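Local coordinates for protein hypothetical methylmalonyl-CoA decarboxylase alpha subunit (Sulfolobus tokodaii, PDB 1X0U) that is of unestablished function but belongs to the carboxyl transferase family, whose subunits are built on crotonase-type folds and here assemble as a hexamer, at residues Y77-V82 against G108-N113; N332-F337 against L366-G371; P165-M170 against F187-K192; P173-A178 against Y197-G202. All coordinates share one frame; numbering follows the deposited sequence.

Contact 1. Residues Y77-V82 against G108-N113; sequences YGDGVV and GETHAN
D79 and H111 join a type I' turn, G78 to V81, to the first turn of helix 109-125 in the crotonase-type fold. That helix is the crossover between parallel strands 91-98 and 129-133, and the turn leads into strand 81-88 of the same sheet.

Two direct hydrogen bonds link the residues. H111 CG lies anti to its backbone N (chi1 176°), which carries the ring to the turn; ND1 donates to D79 O over 3.2 Å, with the acceptor 20° out of the ring plane. H111 N reaches D79 OD1 at 2.8 Å, but this bond is weak because it is strongly bent (117° at the hydrogen). The far ring nitrogen of H111 is hydrogen-bonded to the Q98 side chain.

A water extends the grip: it donates to D79 OD1 and accepts from T110 N, its oxygen 3.0 Å from that nitrogen. With H111 N also close, the carboxylate lies at the helix N-terminus, whose dipole would probably stabilise negative charge, while D79 OD2 forms a salt bridge with R139.

The apolar part of the contact is V81, which covers one face of the imidazole in a CH-pi contact, its CB 3.7 Å from the centroid of the H111 ring.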
loop_
_atom_site.group_PDB
_atom_site.type_symbol
_atom_site.label_atom_id
_atom_site.label_comp_id
_atom_site.label_asym_id
_atom_site.label_seq_id
_atom_site.Cartn_x
_atom_site.Cartn_y
_atom_site.Cartn_z
ATOM N N TYR A 77 -45.113 -12.587 -3.403
ATOM C CA TYR A 77 -44.223 -11.586 -2.810
ATOM C C TYR A 77 -42.958 -12.261 -2.277
ATOM O O TYR A 77 -43.041 -13.260 -1.563
ATOM C CB TYR A 77 -44.912 -10.866 -1.653
ATOM C CG TYR A 77 -45.983 -9.884 -2.065
ATOM C CD1 TYR A 77 -45.699 -8.846 -2.953
ATOM C CD2 TYR A 77 -47.266 -9.959 -1.523
ATOM C CE1 TYR A 77 -46.668 -7.900 -3.288
ATOM C CE2 TYR A 77 -48.237 -9.028 -1.847
ATOM C CZ TYR A 77 -47.937 -7.999 -2.727
ATOM O OH TYR A 77 -48.911 -7.081 -3.039
ATOM N N GLY A 78 -41.795 -11.713 -2.620
ATOM C CA GLY A 78 -40.544 -12.285 -2.154
ATOM C C GLY A 78 -39.914 -13.257 -3.134
ATOM O O GLY A 78 -38.748 -13.625 -2.987
ATOM N N ASP A 79 -40.696 -13.677 -4.125
ATOM C CA ASP A 79 -40.247 -14.588 -5.177
ATOM C C ASP A 79 -39.624 -15.907 -4.712
ATOM O O ASP A 79 -38.831 -16.506 -5.438
ATOM C CB ASP A 79 -39.259 -13.867 -6.102
ATOM C CG ASP A 79 -39.107 -14.554 -7.456
ATOM O OD1 ASP A 79 -38.024 -14.454 -8.051
ATOM O OD2 ASP A 79 -40.068 -15.183 -7.942
ATOM N N GLY A 80 -39.966 -16.356 -3.507
ATOM C CA GLY A 80 -39.441 -17.623 -3.020
ATOM C C GLY A 80 -38.273 -17.659 -2.041
ATOM O O GLY A 80 -37.793 -18.742 -1.704
ATOM N N VAL A 81 -37.809 -16.507 -1.570
ATOM C CA VAL A 81 -36.692 -16.504 -0.636
ATOM C C VAL A 81 -36.780 -15.331 0.346
ATOM O O VAL A 81 -37.161 -14.225 -0.026
ATOM C CB VAL A 81 -35.337 -16.454 -1.416
ATOM C CG1 VAL A 81 -35.221 -15.140 -2.180
ATOM C CG2 VAL A 81 -34.153 -16.631 -0.463
ATOM N N VAL A 82 -36.464 -15.586 1.609
ATOM C CA VAL A 82 -36.483 -14.533 2.613
ATOM C C VAL A 82 -35.025 -14.150 2.821
ATOM O O VAL A 82 -34.169 -15.018 3.051
ATOM C CB VAL A 82 -37.078 -15.015 3.962
ATOM C CG1 VAL A 82 -37.194 -13.841 4.928
ATOM C CG2 VAL A 82 -38.435 -15.660 3.744
ATOM N N GLY A 108 -35.570 -18.187 -8.923
ATOM C CA GLY A 108 -35.981 -17.207 -9.913
ATOM C C GLY A 108 -34.916 -16.129 -10.056
ATOM O O GLY A 108 -34.032 -16.011 -9.196
ATOM N N GLU A 109 -34.983 -15.352 -11.138
ATOM C CA GLU A 109 -34.017 -14.280 -11.357
ATOM C C GLU A 109 -34.070 -13.295 -10.191
ATOM O O GLU A 109 -33.039 -12.936 -9.631
ATOM C CB GLU A 109 -34.313 -13.535 -12.668
ATOM C CG GLU A 109 -33.213 -12.548 -13.083
ATOM C CD GLU A 109 -33.643 -11.627 -14.218
ATOM O OE1 GLU A 109 -32.798 -10.864 -14.733
ATOM O OE2 GLU A 109 -34.835 -11.659 -14.594
ATOM N N THR A 110 -35.271 -12.855 -9.833
ATOM C CA THR A 110 -35.447 -11.918 -8.721
ATOM C C THR A 110 -35.051 -12.621 -7.418
ATOM O O THR A 110 -34.497 -12.005 -6.506
ATOM C CB THR A 110 -36.914 -11.441 -8.623
ATOM O OG1 THR A 110 -37.282 -10.801 -9.851
ATOM C CG2 THR A 110 -37.093 -10.453 -7.469
ATOM N N HIS A 111 -35.345 -13.917 -7.361
ATOM C CA HIS A 111 -35.028 -14.776 -6.216
ATOM C C HIS A 111 -33.508 -14.761 -6.011
ATOM O O HIS A 111 -33.021 -14.578 -4.898
ATOM C CB HIS A 111 -35.540 -16.193 -6.515
ATOM C CG HIS A 111 -35.209 -17.219 -5.476
ATOM N ND1 HIS A 111 -36.150 -18.102 -4.991
ATOM C CD2 HIS A 111 -34.028 -17.588 -4.922
ATOM C CE1 HIS A 111 -35.564 -18.974 -4.191
ATOM N NE2 HIS A 111 -34.276 -18.685 -4.132
ATOM N N ALA A 112 -32.769 -14.928 -7.099
ATOM C CA ALA A 112 -31.314 -14.912 -7.046
ATOM C C ALA A 112 -30.763 -13.551 -6.609
ATOM O O ALA A 112 -29.904 -13.478 -5.724
ATOM C CB ALA A 112 -30.738 -15.297 -8.399
ATOM N N ASN A 113 -31.251 -12.474 -7.215
ATOM C CA ASN A 113 -30.759 -11.142 -6.856
ATOM C C ASN A 113 -30.965 -10.779 -5.383
ATOM O O ASN A 113 -30.176 -10.016 -4.818
ATOM C CB ASN A 113 -31.381 -10.073 -7.762
ATOM C CG ASN A 113 -31.032 -10.293 -9.225
ATOM O OD1 ASN A 113 -29.930 -10.736 -9.544
ATOM N ND2 ASN A 113 -31.965 -9.981 -10.121
HETATM O O HOH W 1 -37.833 -14.071 -10.804
#

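Contact 2. Residues N332-F337 against L366-G371; sequences NNPEEF and LVDTPG
The side chain of N332 lies across T369, its CG 3.5 Å from T369 CB. It gets there with CG anti to its own carbonyl carbon (chi1 -54°), and it crosses the threonine at a slant rather than running alongside it. T369 offers CB and CG2 to the amide group because its OG1 stands anti to the backbone N (chi1 175°). That hydroxyl is hydrogen-bonded to the carbonyl of G339 and also takes a long, weak bond from G371 N. N332 CB in turn rests 3.3 Å from D368 O, so the asparagine covers the strand backbone as well as a side chain.

Backbone pairing is slight: N332 N donates to L366 O over 3.4 Å, a weak bond at the point where the parallel partners begin to separate. Beyond it, the type I turn from N333 to E336 brings P334 back, with CG 3.7 Å from D368 OD2; the two side chains meet at about a right angle. The carboxylate of D368 is engaged in salt bridges with K408 and R407 and a hydrogen bond with the Y289 hydroxyl.

The contact thus marks the C-terminal ends of strands 325-332 and 363-369 in the second crotonase-type sheet. M291, at the start of helix 291-298, packs on P334 and L366, while V367 packs against T403 and I405 of strand 401-406 and against S409 of strand 408-410.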
loop_
_atom_site.group_PDB
_atom_site.type_symbol
_atom_site.label_atom_id
_atom_site.label_comp_id
_atom_site.label_asym_id
_atom_site.label_seq_id
_atom_site.Cartn_x
_atom_site.Cartn_y
_atom_site.Cartn_z
ATOM N N ASN A 332 -4.387 -37.629 13.378
ATOM C CA ASN A 332 -4.531 -38.928 12.734
ATOM C C ASN A 332 -5.315 -39.874 13.635
ATOM O O ASN A 332 -5.164 -39.853 14.857
ATOM C CB ASN A 332 -3.161 -39.513 12.420
ATOM C CG ASN A 332 -2.303 -38.563 11.609
ATOM O OD1 ASN A 332 -2.623 -38.240 10.459
ATOM N ND2 ASN A 332 -1.221 -38.092 12.208
ATOM N N ASN A 333 -6.170 -40.687 13.024
ATOM C CA ASN A 333 -7.005 -41.618 13.775
ATOM C C ASN A 333 -6.504 -43.034 13.560
ATOM O O ASN A 333 -6.624 -43.582 12.466
ATOM C CB ASN A 333 -8.465 -41.500 13.315
ATOM C CG ASN A 333 -9.417 -42.352 14.146
ATOM O OD1 ASN A 333 -10.618 -42.418 13.866
ATOM N ND2 ASN A 333 -8.889 -43.001 15.167
ATOM N N PRO A 334 -5.924 -43.641 14.605
ATOM C CA PRO A 334 -5.385 -45.005 14.563
ATOM C C PRO A 334 -6.465 -46.051 14.279
ATOM O O PRO A 334 -6.207 -47.082 13.659
ATOM C CB PRO A 334 -4.787 -45.189 15.961
ATOM C CG PRO A 334 -4.503 -43.793 16.428
ATOM C CD PRO A 334 -5.709 -43.033 15.928
ATOM N N GLU A 335 -7.676 -45.766 14.735
ATOM C CA GLU A 335 -8.809 -46.666 14.571
ATOM C C GLU A 335 -9.317 -46.872 13.137
ATOM O O GLU A 335 -10.101 -47.779 12.892
ATOM C CB GLU A 335 -9.947 -46.191 15.465
ATOM C CG GLU A 335 -9.615 -46.290 16.935
ATOM C CD GLU A 335 -10.642 -45.615 17.823
ATOM O OE1 GLU A 335 -10.618 -45.889 19.040
ATOM O OE2 GLU A 335 -11.458 -44.811 17.307
ATOM N N GLU A 336 -8.866 -46.049 12.193
ATOM C CA GLU A 336 -9.294 -46.199 10.798
ATOM C C GLU A 336 -8.063 -46.159 9.904
ATOM O O GLU A 336 -7.310 -45.197 9.947
ATOM C CB GLU A 336 -10.280 -45.079 10.417
ATOM C CG GLU A 336 -10.846 -45.162 9.003
ATOM C CD GLU A 336 -11.626 -46.447 8.732
ATOM O OE1 GLU A 336 -12.189 -47.021 9.694
ATOM O OE2 GLU A 336 -11.685 -46.875 7.553
ATOM N N PHE A 337 -7.861 -47.206 9.104
ATOM C CA PHE A 337 -6.701 -47.289 8.217
ATOM C C PHE A 337 -5.378 -47.190 9.011
ATOM O O PHE A 337 -4.321 -46.873 8.456
ATOM C CB PHE A 337 -6.757 -46.176 7.157
ATOM C CG PHE A 337 -7.570 -46.531 5.933
ATOM C CD1 PHE A 337 -8.352 -45.570 5.300
ATOM C CD2 PHE A 337 -7.538 -47.817 5.408
ATOM C CE1 PHE A 337 -9.095 -45.891 4.156
ATOM C CE2 PHE A 337 -8.271 -48.147 4.268
ATOM C CZ PHE A 337 -9.052 -47.182 3.642
ATOM N N LEU A 366 -1.773 -33.357 15.953
ATOM C CA LEU A 366 -1.504 -34.442 16.889
ATOM C C LEU A 366 -1.197 -35.569 15.925
ATOM O O LEU A 366 -2.064 -36.005 15.168
ATOM C CB LEU A 366 -2.745 -34.738 17.740
ATOM C CG LEU A 366 -3.184 -33.518 18.562
ATOM C CD1 LEU A 366 -4.578 -33.715 19.130
ATOM C CD2 LEU A 366 -2.184 -33.272 19.657
ATOM N N VAL A 367 0.044 -36.041 15.953
ATOM C CA VAL A 367 0.490 -37.045 15.003
ATOM C C VAL A 367 0.674 -38.490 15.428
ATOM O O VAL A 367 1.197 -38.784 16.506
ATOM C CB VAL A 367 1.823 -36.584 14.353
ATOM C CG1 VAL A 367 2.229 -37.543 13.229
ATOM C CG2 VAL A 367 1.676 -35.154 13.837
ATOM N N ASP A 368 0.261 -39.381 14.528
ATOM C CA ASP A 368 0.399 -40.824 14.687
ATOM C C ASP A 368 -0.050 -41.444 13.380
ATOM O O ASP A 368 -1.129 -42.008 13.275
ATOM C CB ASP A 368 -0.446 -41.363 15.850
ATOM C CG ASP A 368 -0.145 -42.824 16.149
ATOM O OD1 ASP A 368 0.847 -43.353 15.592
ATOM O OD2 ASP A 368 -0.894 -43.441 16.942
ATOM N N THR A 369 0.794 -41.311 12.371
ATOM C CA THR A 369 0.495 -41.832 11.052
ATOM C C THR A 369 1.723 -42.535 10.483
ATOM O O THR A 369 2.833 -42.000 10.527
ATOM C CB THR A 369 0.035 -40.687 10.109
ATOM O OG1 THR A 369 -0.151 -41.198 8.784
ATOM C CG2 THR A 369 1.063 -39.551 10.090
ATOM N N PRO A 370 1.539 -43.754 9.957
ATOM C CA PRO A 370 2.595 -44.578 9.370
ATOM C C PRO A 370 2.843 -44.301 7.890
ATOM O O PRO A 370 3.784 -44.835 7.306
ATOM C CB PRO A 370 2.065 -45.985 9.587
ATOM C CG PRO A 370 0.615 -45.798 9.279
ATOM C CD PRO A 370 0.273 -44.512 10.017
ATOM N N GLY A 371 1.993 -43.476 7.280
ATOM C CA GLY A 371 2.149 -43.182 5.866
ATOM C C GLY A 371 0.808 -43.112 5.158
ATOM O O GLY A 371 -0.179 -42.732 5.763
#

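Contact 3. Residues P165-M170 against F187-K192; sequences PQITIM and FIIMIK
Neighbouring parallel strands inside the first crotonase-type sheet form this contact, with I167, T168, I169 and M170 opposite F187, I188, I189 and M190. Their axes approach to 4.6 Å at an angle of 18°, and the connection between them runs through strand 173-175 and helix 180-184.

T168 brackets I188 in the parallel pattern. T168 N donates to F187 O at 2.9 Å, while T168 O accepts from I189 N at the same 2.9 Å separation; both bonds are nearly straight, at 171° and 169° at the hydrogen. M170 N then bonds to I189 O at 2.8 Å, whereas the F187 N to Q166 O pair at the beginning is weak.

On the face carrying I167, I169, F187 and I189, the branch methyl I167 CG2 meets I189 CD1 at 3.8 Å, beneath L245, T246 and L249 of helix 239-252. On the other face T168 OG1 lies 3.3 Å from I188 CG1. Both methionine CG atoms there stand anti to their backbone N, so the chains start side by side, M170 CG 3.8 Å from M190 SD; beyond CG, M190 is extended while M170 bends. Past the paired residues, I191 turns its CD1 tip back across the strand gap to within 3.4 Å of M170 O.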
loop_
_atom_site.group_PDB
_atom_site.type_symbol
_atom_site.label_atom_id
_atom_site.label_comp_id
_atom_site.label_asym_id
_atom_site.label_seq_id
_atom_site.Cartn_x
_atom_site.Cartn_y
_atom_site.Cartn_z
ATOM N N PRO A 165 -17.323 -15.984 6.851
ATOM C CA PRO A 165 -17.739 -17.383 6.990
ATOM C C PRO A 165 -19.039 -17.627 6.229
ATOM O O PRO A 165 -19.973 -16.837 6.332
ATOM C CB PRO A 165 -17.938 -17.545 8.499
ATOM C CG PRO A 165 -17.073 -16.475 9.089
ATOM C CD PRO A 165 -17.300 -15.314 8.160
ATOM N N GLN A 166 -19.093 -18.721 5.481
ATOM C CA GLN A 166 -20.281 -19.075 4.715
ATOM C C GLN A 166 -20.756 -20.474 5.068
ATOM O O GLN A 166 -20.102 -21.469 4.724
ATOM C CB GLN A 166 -19.978 -19.023 3.222
ATOM C CG GLN A 166 -19.658 -17.645 2.686
ATOM C CD GLN A 166 -19.261 -17.703 1.233
ATOM O OE1 GLN A 166 -18.110 -18.020 0.894
ATOM N NE2 GLN A 166 -20.221 -17.435 0.353
ATOM N N ILE A 167 -21.901 -20.544 5.741
ATOM C CA ILE A 167 -22.488 -21.817 6.160
ATOM C C ILE A 167 -23.826 -22.070 5.454
ATOM O O ILE A 167 -24.660 -21.183 5.359
ATOM C CB ILE A 167 -22.733 -21.824 7.680
ATOM C CG1 ILE A 167 -21.416 -21.583 8.417
ATOM C CG2 ILE A 167 -23.328 -23.142 8.104
ATOM C CD1 ILE A 167 -21.580 -21.291 9.905
ATOM N N THR A 168 -24.026 -23.282 4.955
ATOM C CA THR A 168 -25.283 -23.595 4.290
ATOM C C THR A 168 -26.010 -24.706 5.035
ATOM O O THR A 168 -25.396 -25.693 5.433
ATOM C CB THR A 168 -25.081 -24.108 2.849
ATOM O OG1 THR A 168 -24.611 -25.458 2.890
ATOM C CG2 THR A 168 -24.087 -23.263 2.099
ATOM N N ILE A 169 -27.308 -24.534 5.250
ATOM C CA ILE A 169 -28.099 -25.587 5.876
ATOM C C ILE A 169 -28.873 -26.137 4.699
ATOM O O ILE A 169 -29.700 -25.431 4.111
ATOM C CB ILE A 169 -29.108 -25.058 6.921
ATOM C CG1 ILE A 169 -28.369 -24.445 8.111
ATOM C CG2 ILE A 169 -30.004 -26.199 7.412
ATOM C CD1 ILE A 169 -29.311 -23.929 9.172
ATOM N N MET A 170 -28.563 -27.365 4.311
ATOM C CA MET A 170 -29.270 -27.996 3.210
ATOM C C MET A 170 -30.516 -28.627 3.827
ATOM O O MET A 170 -30.446 -29.702 4.421
ATOM C CB MET A 170 -28.394 -29.068 2.549
ATOM C CG MET A 170 -29.103 -29.864 1.451
ATOM S SD MET A 170 -29.978 -28.785 0.304
ATOM C CE MET A 170 -28.568 -27.692 -0.191
ATOM N N PHE A 187 -18.998 -24.632 4.936
ATOM C CA PHE A 187 -19.554 -25.801 5.610
ATOM C C PHE A 187 -20.973 -26.081 5.154
ATOM O O PHE A 187 -21.778 -25.159 5.001
ATOM C CB PHE A 187 -19.599 -25.589 7.134
ATOM C CG PHE A 187 -18.257 -25.339 7.764
ATOM C CD1 PHE A 187 -17.411 -26.397 8.087
ATOM C CD2 PHE A 187 -17.826 -24.040 8.006
ATOM C CE1 PHE A 187 -16.156 -26.160 8.640
ATOM C CE2 PHE A 187 -16.572 -23.798 8.559
ATOM C CZ PHE A 187 -15.740 -24.861 8.873
ATOM N N ILE A 188 -21.272 -27.357 4.943
ATOM C CA ILE A 188 -22.607 -27.762 4.570
ATOM C C ILE A 188 -23.176 -28.641 5.686
ATOM O O ILE A 188 -22.658 -29.719 5.968
ATOM C CB ILE A 188 -22.640 -28.561 3.245
ATOM C CG1 ILE A 188 -22.293 -27.656 2.056
ATOM C CG2 ILE A 188 -24.035 -29.132 3.027
ATOM C CD1 ILE A 188 -22.330 -28.386 0.718
ATOM N N ILE A 189 -24.221 -28.142 6.337
ATOM C CA ILE A 189 -24.913 -28.870 7.389
ATOM C C ILE A 189 -26.203 -29.355 6.730
ATOM O O ILE A 189 -27.002 -28.555 6.246
ATOM C CB ILE A 189 -25.258 -27.957 8.560
ATOM C CG1 ILE A 189 -23.964 -27.416 9.179
ATOM C CG2 ILE A 189 -26.111 -28.720 9.571
ATOM C CD1 ILE A 189 -24.169 -26.254 10.128
ATOM N N MET A 190 -26.390 -30.666 6.701
ATOM C CA MET A 190 -27.549 -31.255 6.061
ATOM C C MET A 190 -28.318 -32.177 6.993
ATOM O O MET A 190 -27.727 -32.865 7.825
ATOM C CB MET A 190 -27.091 -32.036 4.829
ATOM C CG MET A 190 -28.213 -32.613 3.994
ATOM S SD MET A 190 -27.566 -33.207 2.438
ATOM C CE MET A 190 -28.959 -34.121 1.809
ATOM N N ILE A 191 -29.639 -32.187 6.845
ATOM C CA ILE A 191 -30.507 -33.036 7.656
ATOM C C ILE A 191 -30.752 -34.338 6.901
ATOM O O ILE A 191 -30.933 -34.327 5.687
ATOM C CB ILE A 191 -31.877 -32.365 7.919
ATOM C CG1 ILE A 191 -31.684 -31.029 8.644
ATOM C CG2 ILE A 191 -32.762 -33.289 8.763
ATOM C CD1 ILE A 191 -31.284 -29.891 7.752
ATOM N N LYS A 192 -30.733 -35.467 7.598
ATOM C CA LYS A 192 -30.989 -36.718 6.900
ATOM C C LYS A 192 -32.471 -37.027 6.976
ATOM O O LYS A 192 -33.104 -36.820 8.002
ATOM C CB LYS A 192 -30.147 -37.887 7.456
ATOM C CG LYS A 192 -29.844 -37.878 8.948
ATOM C CD LYS A 192 -28.681 -38.844 9.236
ATOM C CE LYS A 192 -28.166 -38.758 10.679
ATOM N NZ LYS A 192 -28.889 -39.678 11.607
#

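Contact 4. Residues P173-A178 against Y197-G202; sequences PAAGGA and YMFVTG
P173 to A175 and Y197 to F199 pair as a two-strand parallel sheet, a small addition beside the main sheet of the first crotonase-type half. The short axes are 4.7 Å apart and only 2° from parallel.

Polar contacts centre on A174. Its N donates to Y197 O at 3.0 Å, and its O accepts from F199 N at 3.1 Å. The same A174 O lies 3.0 Å from M198 CA in a C-H...O contact with an angle of 162° at the hydrogen. Where the strand ends, G176 N is shared between F199 O and V200 O, two weak and strongly bent bonds.

Ring contacts lie on the face of P173 and A175. Y197 CG occupies the position between its backbone N and carbonyl carbon (chi1 56°), which lays the ring against the proline; P173 CB sits over one face, 3.6 Å from the Y197 ring centroid, and F216 stacks with the same tyrosine. F199 reaches A175 with its CE2, 3.6 Å from A175 CB.

The contact also borders another chain: E379 of a neighbouring subunit accepts a hydrogen bond from V200 N, and I384 of that subunit packs on M198. On the face opposite the rings, A174 CB meets M198 CB at 3.9 Å.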
loop_
_atom_site.group_PDB
_atom_site.type_symbol
_atom_site.label_atom_id
_atom_site.label_comp_id
_atom_site.label_asym_id
_atom_site.label_seq_id
_atom_site.Cartn_x
_atom_site.Cartn_y
_atom_site.Cartn_z
ATOM N N PRO A 173 -34.648 -30.566 -1.198
ATOM C CA PRO A 173 -34.332 -31.500 -2.284
ATOM C C PRO A 173 -33.627 -30.808 -3.453
ATOM O O PRO A 173 -34.221 -30.608 -4.510
ATOM C CB PRO A 173 -35.703 -32.005 -2.683
ATOM C CG PRO A 173 -36.508 -30.748 -2.627
ATOM C CD PRO A 173 -36.003 -30.011 -1.381
ATOM N N ALA A 174 -32.359 -30.470 -3.265
ATOM C CA ALA A 174 -31.583 -29.784 -4.286
ATOM C C ALA A 174 -31.129 -30.631 -5.476
ATOM O O ALA A 174 -30.558 -31.721 -5.315
ATOM C CB ALA A 174 -30.365 -29.116 -3.639
ATOM N N ALA A 175 -31.375 -30.110 -6.678
ATOM C CA ALA A 175 -30.975 -30.764 -7.922
ATOM C C ALA A 175 -30.343 -29.710 -8.827
ATOM O O ALA A 175 -30.638 -28.523 -8.699
ATOM C CB ALA A 175 -32.189 -31.388 -8.605
ATOM N N GLY A 176 -29.476 -30.144 -9.733
ATOM C CA GLY A 176 -28.830 -29.217 -10.642
ATOM C C GLY A 176 -28.096 -28.074 -9.963
ATOM O O GLY A 176 -27.469 -28.256 -8.917
ATOM N N GLY A 177 -28.196 -26.884 -10.548
ATOM C CA GLY A 177 -27.526 -25.712 -10.007
ATOM C C GLY A 177 -27.765 -25.360 -8.546
ATOM O O GLY A 177 -26.989 -24.613 -7.971
ATOM N N ALA A 178 -28.830 -25.887 -7.947
ATOM C CA ALA A 178 -29.157 -25.603 -6.544
ATOM C C ALA A 178 -28.094 -26.204 -5.625
ATOM O O ALA A 178 -28.007 -25.880 -4.434
ATOM C CB ALA A 178 -30.522 -26.197 -6.209
ATOM N N TYR A 197 -31.890 -34.035 0.119
ATOM C CA TYR A 197 -30.916 -34.665 -0.747
ATOM C C TYR A 197 -30.333 -33.639 -1.685
ATOM O O TYR A 197 -30.788 -32.501 -1.734
ATOM C CB TYR A 197 -31.563 -35.799 -1.545
ATOM C CG TYR A 197 -32.771 -35.409 -2.374
ATOM C CD1 TYR A 197 -32.626 -34.735 -3.585
ATOM C CD2 TYR A 197 -34.066 -35.788 -1.978
ATOM C CE1 TYR A 197 -33.734 -34.455 -4.395
ATOM C CE2 TYR A 197 -35.180 -35.511 -2.778
ATOM C CZ TYR A 197 -35.004 -34.847 -3.988
ATOM O OH TYR A 197 -36.089 -34.583 -4.793
ATOM N N MET A 198 -29.291 -34.026 -2.395
ATOM C CA MET A 198 -28.708 -33.131 -3.371
ATOM C C MET A 198 -27.865 -33.889 -4.370
ATOM O O MET A 198 -27.122 -34.806 -4.020
ATOM C CB MET A 198 -27.928 -31.973 -2.705
ATOM C CG MET A 198 -26.693 -32.272 -1.881
ATOM S SD MET A 198 -26.066 -30.706 -1.126
ATOM C CE MET A 198 -26.120 -31.049 0.533
ATOM N N PHE A 199 -28.048 -33.539 -5.637
ATOM C CA PHE A 199 -27.313 -34.159 -6.726
ATOM C C PHE A 199 -27.317 -33.224 -7.928
ATOM O O PHE A 199 -28.225 -32.414 -8.078
ATOM C CB PHE A 199 -27.916 -35.527 -7.093
ATOM C CG PHE A 199 -29.422 -35.565 -7.107
ATOM C CD1 PHE A 199 -30.115 -36.319 -6.164
ATOM C CD2 PHE A 199 -30.150 -34.878 -8.072
ATOM C CE1 PHE A 199 -31.511 -36.392 -6.183
ATOM C CE2 PHE A 199 -31.544 -34.944 -8.101
ATOM C CZ PHE A 199 -32.228 -35.703 -7.153
ATOM N N VAL A 200 -26.285 -33.314 -8.761
ATOM C CA VAL A 200 -26.182 -32.458 -9.943
ATOM C C VAL A 200 -27.228 -32.859 -10.979
ATOM O O VAL A 200 -27.951 -32.013 -11.507
ATOM C CB VAL A 200 -24.772 -32.549 -10.578
ATOM C CG1 VAL A 200 -24.705 -31.697 -11.834
ATOM C CG2 VAL A 200 -23.722 -32.088 -9.569
ATOM N N THR A 201 -27.300 -34.160 -11.247
ATOM C CA THR A 201 -28.243 -34.714 -12.208
ATOM C C THR A 201 -29.208 -35.666 -11.507
ATOM O O THR A 201 -28.789 -36.570 -10.788
ATOM C CB THR A 201 -27.516 -35.497 -13.308
ATOM O OG1 THR A 201 -26.498 -34.676 -13.890
ATOM C CG2 THR A 201 -28.497 -35.924 -14.387
ATOM N N GLY A 202 -30.500 -35.462 -11.726
ATOM C CA GLY A 202 -31.495 -36.310 -11.099
ATOM C C GLY A 202 -31.482 -37.752 -11.570
ATOM O O GLY A 202 -30.832 -38.076 -12.568
#

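How the contacts relate
Contacts 1, 3 and 4 belong to the first half of the chain, and contact 2 to a second half with a sheet of similar strand order. Contacts 1 and 3 reach the same sheet, their centres 20 Å apart. Contacts 3 and 4 alternate along the chain: strand 166-170 leads into 173-175, and 187-191 into 197-199, so one parallel pairing is followed by another. They touch where M198 packs against I188 and M190, its CE 3.8 Å from I188 CG2, and where M190 also reaches Y197, joining the small sheet to the large one. Contact 2 comes last in sequence, its centre 47 Å from that of contact 1 and across the chain's centre. The chain thus repeats a crotonase-type layout in two separate places.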